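Local structure of GH3 beta-N-acetylglucosaminidase (6K5J) at residues S73-S81 and L333-D343. The protein probably hydrolyses terminal N-acetylglucosamine residues from beta-linked N-acetyl-hexosaminides, as a glycoside hydrolase of family 3. Residues are numbered along the deposited sequence; the frame is centred on the assembly and turned at random.
Sequences SDNVPLLIS and LLALKQRRAVD
Strand 79-81 of the TIM-barrel-type catalytic domain, with the loop that leads into it, packs against the C-terminal end of helix 323-339 through Lys-337, whose ammonium reaches the backbone carbonyl of Pro-77. The axes of strand 79-81 and helix segment 333-339 are 79° apart, so the helix crosses the strand direction at nearly a right angle. In the hydrogen bond, Lys-337 NZ stands 2.7 Å from Pro-77 O, with a C=O...N angle of 154° and the donor tilted 15° from the carbonyl plane. Beyond CG the lysine chain is extended, which carries the amine out from the helix to the Pro-77 carbonyl. On the way its methylenes serve as an apolar surface: Lys-337 CE lies 3.7 Å from Leu-79 CG, the two side chains crossing at a slant. Val-76 meets the helix through one methyl, its CG1 being 3.7 Å from Leu-334 CD2, and that methyl also borders the ammonium. Leu-79 CD1 extends the apolar patch to Leu-333 CD2 at 4.2 Å. A Schellman motif with Ala-341 as C-prime residue ends the helix and turns the chain back to the loop, where Val-342 CG2 presses on Pro-77 CB at 3.6 Å. Gly-44 O and Gln-19 OE1 also accept from Lys-337 NZ, so three oxygens from separate parts of the domain grip one buried amine. A methionine here would probably keep much of the apolar cover on Leu-79 but leave these three acceptors without their shared donor. Lys-337 is probably charged, and the three bonds to uncharged oxygens would then offset much of the cost of burying it, while joining helix, strand-leading loop and N-terminal region.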
ATOM      1  N   SER A  73      10.976 -26.033 -17.162  1.00 26.58           N
ATOM      2  CA  SER A  73      12.403 -25.771 -17.311  1.00 26.18           C
ATOM      3  C   SER A  73      13.207 -26.205 -16.090  1.00 29.51           C
ATOM      4  O   SER A  73      14.371 -25.810 -15.953  1.00 29.50           O
ATOM      5  CB  SER A  73      12.643 -24.285 -17.606  1.00 27.38           C
ATOM      6  OG  SER A  73      12.171 -23.463 -16.544  1.00 29.34           O
ATOM      7  N   ASP A  74      12.600 -27.004 -15.205  1.00 31.04           N
ATOM      8  CA  ASP A  74      13.251 -27.560 -14.018  1.00 30.42           C
ATOM      9  C   ASP A  74      13.798 -26.471 -13.105  1.00 30.69           C
ATOM     10  O   ASP A  74      14.892 -26.588 -12.548  1.00 29.00           O
ATOM     11  CB  ASP A  74      14.342 -28.561 -14.408  1.00 34.52           C
ATOM     12  CG  ASP A  74      13.762 -29.795 -15.069  1.00 41.77           C
ATOM     13  OD1 ASP A  74      12.801 -30.372 -14.503  1.00 49.18           O
ATOM     14  OD2 ASP A  74      14.234 -30.164 -16.165  1.00 47.35           O
ATOM     15  N   ASN A  75      13.024 -25.407 -12.937  1.00 26.69           N
ATOM     16  CA  ASN A  75      13.355 -24.357 -11.991  1.00 27.10           C
ATOM     17  C   ASN A  75      12.451 -24.430 -10.765  1.00 23.46           C
ATOM     18  O   ASN A  75      11.364 -25.007 -10.792  1.00 26.14           O
ATOM     19  CB  ASN A  75      13.253 -22.983 -12.660  1.00 24.59           C
ATOM     20  CG  ASN A  75      14.472 -22.669 -13.500  1.00 26.07           C
ATOM     21  OD1 ASN A  75      15.555 -22.432 -12.967  1.00 23.91           O
ATOM     22  ND2 ASN A  75      14.307 -22.676 -14.819  1.00 27.07           N
ATOM     23  N   VAL A  76      12.929 -23.838  -9.675  1.00 25.90           N
ATOM     24  CA  VAL A  76      12.179 -23.828  -8.416  1.00 21.56           C
ATOM     25  C   VAL A  76      10.854 -23.102  -8.629  1.00 23.64           C
ATOM     26  O   VAL A  76      10.809 -22.117  -9.394  1.00 24.68           O
ATOM     27  CB  VAL A  76      13.022 -23.153  -7.315  1.00 23.07           C
ATOM     28  CG1 VAL A  76      12.266 -23.028  -6.021  1.00 22.62           C
ATOM     29  CG2 VAL A  76      14.317 -23.937  -7.098  1.00 26.73           C
ATOM     30  N   PRO A  77       9.741 -23.551  -8.031  1.00 22.64           N
ATOM     31  CA  PRO A  77       8.484 -22.795  -8.148  1.00 22.64           C
ATOM     32  C   PRO A  77       8.653 -21.358  -7.673  1.00 20.33           C
ATOM     33  O   PRO A  77       9.505 -21.055  -6.837  1.00 19.22           O
ATOM     34  CB  PRO A  77       7.512 -23.564  -7.244  1.00 26.43           C
ATOM     35  CG  PRO A  77       8.063 -24.954  -7.197  1.00 29.85           C
ATOM     36  CD  PRO A  77       9.564 -24.806  -7.278  1.00 26.58           C
ATOM     37  N   LEU A  78       7.824 -20.470  -8.222  1.00 20.26           N
ATOM     38  CA  LEU A  78       8.006 -19.032  -8.045  1.00 18.60           C
ATOM     39  C   LEU A  78       7.190 -18.471  -6.888  1.00 19.39           C
ATOM     40  O   LEU A  78       6.036 -18.856  -6.673  1.00 20.65           O
ATOM     41  CB  LEU A  78       7.594 -18.290  -9.316  1.00 22.41           C
ATOM     42  CG  LEU A  78       8.378 -18.576 -10.593  1.00 21.03           C
ATOM     43  CD1 LEU A  78       7.578 -18.077 -11.782  1.00 19.84           C
ATOM     44  CD2 LEU A  78       9.729 -17.880 -10.519  1.00 20.69           C
ATOM     45  N   LEU A  79       7.784 -17.521  -6.170  1.00 19.44           N
ATOM     46  CA  LEU A  79       6.980 -16.547  -5.445  1.00 19.86           C
ATOM     47  C   LEU A  79       6.380 -15.554  -6.440  1.00 21.30           C
ATOM     48  O   LEU A  79       7.051 -15.094  -7.366  1.00 18.12           O
ATOM     49  CB  LEU A  79       7.830 -15.812  -4.399  1.00 19.74           C
ATOM     50  CG  LEU A  79       8.256 -16.654  -3.190  1.00 21.37           C
ATOM     51  CD1 LEU A  79       9.396 -15.968  -2.425  1.00 20.23           C
ATOM     52  CD2 LEU A  79       7.053 -16.916  -2.278  1.00 20.10           C
ATOM     53  N   ILE A  80       5.106 -15.224  -6.248  1.00 19.17           N
ATOM     54  CA  ILE A  80       4.405 -14.268  -7.093  1.00 20.05           C
ATOM     55  C   ILE A  80       3.755 -13.257  -6.156  1.00 19.55           C
ATOM     56  O   ILE A  80       2.857 -13.610  -5.377  1.00 15.94           O
ATOM     57  CB  ILE A  80       3.375 -14.949  -8.006  1.00 19.44           C
ATOM     58  CG1 ILE A  80       4.095 -15.896  -8.984  1.00 21.52           C
ATOM     59  CG2 ILE A  80       2.563 -13.919  -8.790  1.00 16.44           C
ATOM     60  CD1 ILE A  80       3.184 -16.611  -9.977  1.00 20.51           C
ATOM     61  N   SER A  81       4.225 -12.014  -6.206  1.00 17.80           N
ATOM     62  CA  SER A  81       3.839 -10.985  -5.250  1.00 18.17           C
ATOM     63  C   SER A  81       3.149  -9.817  -5.954  1.00 17.00           C
ATOM     64  O   SER A  81       2.991  -9.808  -7.179  1.00 18.10           O
ATOM     65  CB  SER A  81       5.050 -10.488  -4.462  1.00 16.79           C
ATOM     66  OG  SER A  81       4.608  -9.815  -3.274  1.00 20.36           O
ATOM     67  N   LEU A 333      14.382 -18.700   1.528  1.00 17.67           N
ATOM     68  CA  LEU A 333      13.411 -18.587   0.441  1.00 19.11           C
ATOM     69  C   LEU A 333      12.763 -19.933   0.122  1.00 22.40           C
ATOM     70  O   LEU A 333      11.545 -20.012  -0.076  1.00 19.48           O
ATOM     71  CB  LEU A 333      14.080 -17.987  -0.799  1.00 19.58           C
ATOM     72  CG  LEU A 333      14.476 -16.529  -0.581  1.00 19.91           C
ATOM     73  CD1 LEU A 333      15.645 -16.126  -1.495  1.00 21.44           C
ATOM     74  CD2 LEU A 333      13.259 -15.622  -0.771  1.00 17.49           C
ATOM     75  N   LEU A 334      13.550 -21.007   0.083  1.00 20.18           N
ATOM     76  CA  LEU A 334      12.969 -22.321  -0.174  1.00 20.72           C
ATOM     77  C   LEU A 334      12.021 -22.747   0.949  1.00 20.28           C
ATOM     78  O   LEU A 334      11.002 -23.398   0.690  1.00 22.95           O
ATOM     79  CB  LEU A 334      14.088 -23.347  -0.372  1.00 22.32           C
ATOM     80  CG  LEU A 334      14.973 -23.167  -1.609  1.00 24.13           C
ATOM     81  CD1 LEU A 334      15.974 -24.302  -1.744  1.00 27.37           C
ATOM     82  CD2 LEU A 334      14.144 -23.063  -2.879  1.00 26.38           C
ATOM     83  N   ALA A 335      12.334 -22.383   2.201  1.00 19.58           N
ATOM     84  CA  ALA A 335      11.457 -22.739   3.315  1.00 25.41           C
ATOM     85  C   ALA A 335      10.119 -22.018   3.211  1.00 23.57           C
ATOM     86  O   ALA A 335       9.063 -22.619   3.438  1.00 21.94           O
ATOM     87  CB  ALA A 335      12.131 -22.421   4.652  1.00 25.16           C
ATOM     88  N   LEU A 336      10.144 -20.729   2.854  1.00 21.90           N
ATOM     89  CA  LEU A 336       8.902 -19.997   2.638  1.00 21.90           C
ATOM     90  C   LEU A 336       8.092 -20.616   1.498  1.00 20.87           C
ATOM     91  O   LEU A 336       6.870 -20.805   1.613  1.00 20.52           O
ATOM     92  CB  LEU A 336       9.222 -18.524   2.340  1.00 18.89           C
ATOM     93  CG  LEU A 336       7.995 -17.662   2.016  1.00 22.02           C
ATOM     94  CD1 LEU A 336       6.998 -17.727   3.151  1.00 19.28           C
ATOM     95  CD2 LEU A 336       8.402 -16.215   1.730  1.00 19.81           C
ATOM     96  N   LYS A 337       8.764 -20.957   0.402  1.00 20.77           N
ATOM     97  CA  LYS A 337       8.076 -21.507  -0.762  1.00 21.68           C
ATOM     98  C   LYS A 337       7.419 -22.845  -0.438  1.00 26.41           C
ATOM     99  O   LYS A 337       6.315 -23.134  -0.914  1.00 22.74           O
ATOM    100  CB  LYS A 337       9.061 -21.654  -1.922  1.00 20.70           C
ATOM    101  CG  LYS A 337       9.412 -20.321  -2.600  1.00 19.40           C
ATOM    102  CD  LYS A 337      10.454 -20.508  -3.690  1.00 20.97           C
ATOM    103  CE  LYS A 337      10.615 -19.220  -4.505  1.00 24.15           C
ATOM    104  NZ  LYS A 337      11.411 -19.411  -5.744  1.00 22.46           N
ATOM    105  N   GLN A 338       8.090 -23.679   0.359  1.00 24.98           N
ATOM    106  CA  GLN A 338       7.469 -24.922   0.804  1.00 26.69           C
ATOM    107  C   GLN A 338       6.280 -24.648   1.718  1.00 28.54           C
ATOM    108  O   GLN A 338       5.242 -25.315   1.617  1.00 29.80           O
ATOM    109  CB  GLN A 338       8.497 -25.788   1.527  1.00 28.20           C
ATOM    110  CG  GLN A 338       7.905 -27.097   2.026  1.00 32.63           C
ATOM    111  CD  GLN A 338       8.837 -27.856   2.942  1.00 46.87           C
ATOM    112  OE1 GLN A 338       9.987 -27.460   3.146  1.00 49.05           O
ATOM    113  NE2 GLN A 338       8.344 -28.960   3.504  1.00 52.45           N
ATOM    114  N   ARG A 339       6.417 -23.664   2.610  1.00 26.76           N
ATOM    115  CA  ARG A 339       5.409 -23.395   3.635  1.00 31.65           C
ATOM    116  C   ARG A 339       4.107 -22.894   3.038  1.00 32.86           C
ATOM    117  O   ARG A 339       3.028 -23.152   3.590  1.00 37.29           O
ATOM    118  CB  ARG A 339       5.945 -22.372   4.626  1.00 29.77           C
ATOM    119  CG  ARG A 339       5.193 -22.313   5.925  1.00 40.20           C
ATOM    120  CD  ARG A 339       6.107 -21.812   7.012  1.00 41.15           C
ATOM    121  NE  ARG A 339       6.360 -20.394   6.833  1.00 37.02           N
ATOM    122  CZ  ARG A 339       7.568 -19.851   6.724  1.00 34.21           C
ATOM    123  NH1 ARG A 339       8.666 -20.602   6.779  1.00 38.26           N
ATOM    124  NH2 ARG A 339       7.676 -18.548   6.554  1.00 27.30           N
ATOM    125  N   ARG A 340       4.180 -22.167   1.931  1.00 29.99           N
ATOM    126  CA  ARG A 340       2.995 -21.656   1.271  1.00 32.39           C
ATOM    127  C   ARG A 340       2.550 -22.556   0.132  1.00 33.14           C
ATOM    128  O   ARG A 340       1.681 -22.159  -0.650  1.00 34.06           O
ATOM    129  CB  ARG A 340       3.243 -20.226   0.775  1.00 32.35           C
ATOM    130  CG  ARG A 340       3.376 -19.199   1.912  1.00 27.27           C
ATOM    131  CD  ARG A 340       2.202 -19.271   2.904  1.00 27.52           C
ATOM    132  NE  ARG A 340       2.559 -18.694   4.195  1.00 28.54           N
ATOM    133  CZ  ARG A 340       2.066 -19.095   5.360  1.00 31.39           C
ATOM    134  NH1 ARG A 340       1.183 -20.082   5.405  1.00 36.86           N
ATOM    135  NH2 ARG A 340       2.466 -18.519   6.483  1.00 30.50           N
ATOM    136  N   ALA A 341       3.121 -23.761   0.032  1.00 35.46           N
ATOM    137  CA  ALA A 341       2.765 -24.737  -1.002  1.00 33.93           C
ATOM    138  C   ALA A 341       2.630 -24.067  -2.366  1.00 33.64           C
ATOM    139  O   ALA A 341       1.614 -24.198  -3.058  1.00 32.66           O
ATOM    140  CB  ALA A 341       1.481 -25.485  -0.633  1.00 36.05           C
ATOM    141  N   VAL A 342       3.667 -23.311  -2.743  1.00 32.94           N
ATOM    142  CA  VAL A 342       3.606 -22.545  -3.982  1.00 35.20           C
ATOM    143  C   VAL A 342       3.597 -23.434  -5.213  1.00 37.56           C
ATOM    144  O   VAL A 342       3.264 -22.964  -6.305  1.00 35.25           O
ATOM    145  CB  VAL A 342       4.766 -21.528  -4.057  1.00 29.10           C
ATOM    146  CG1 VAL A 342       4.763 -20.629  -2.812  1.00 31.09           C
ATOM    147  CG2 VAL A 342       6.110 -22.234  -4.224  1.00 32.76           C
ATOM    148  N   ASP A 343       3.934 -24.711  -5.066  1.00 40.41           N
ATOM    149  CA  ASP A 343       3.842 -25.641  -6.183  1.00 39.82           C
ATOM    150  C   ASP A 343       2.439 -26.216  -6.358  1.00 45.55           C
ATOM    151  O   ASP A 343       2.208 -26.965  -7.316  1.00 45.80           O
ATOM    152  CB  ASP A 343       4.861 -26.771  -6.008  1.00 37.22           C
ATOM    153  CG  ASP A 343       4.664 -27.547  -4.711  1.00 46.18           C
ATOM    154  OD1 ASP A 343       4.210 -26.950  -3.709  1.00 48.01           O
ATOM    155  OD2 ASP A 343       4.954 -28.762  -4.697  1.00 49.03           O
TER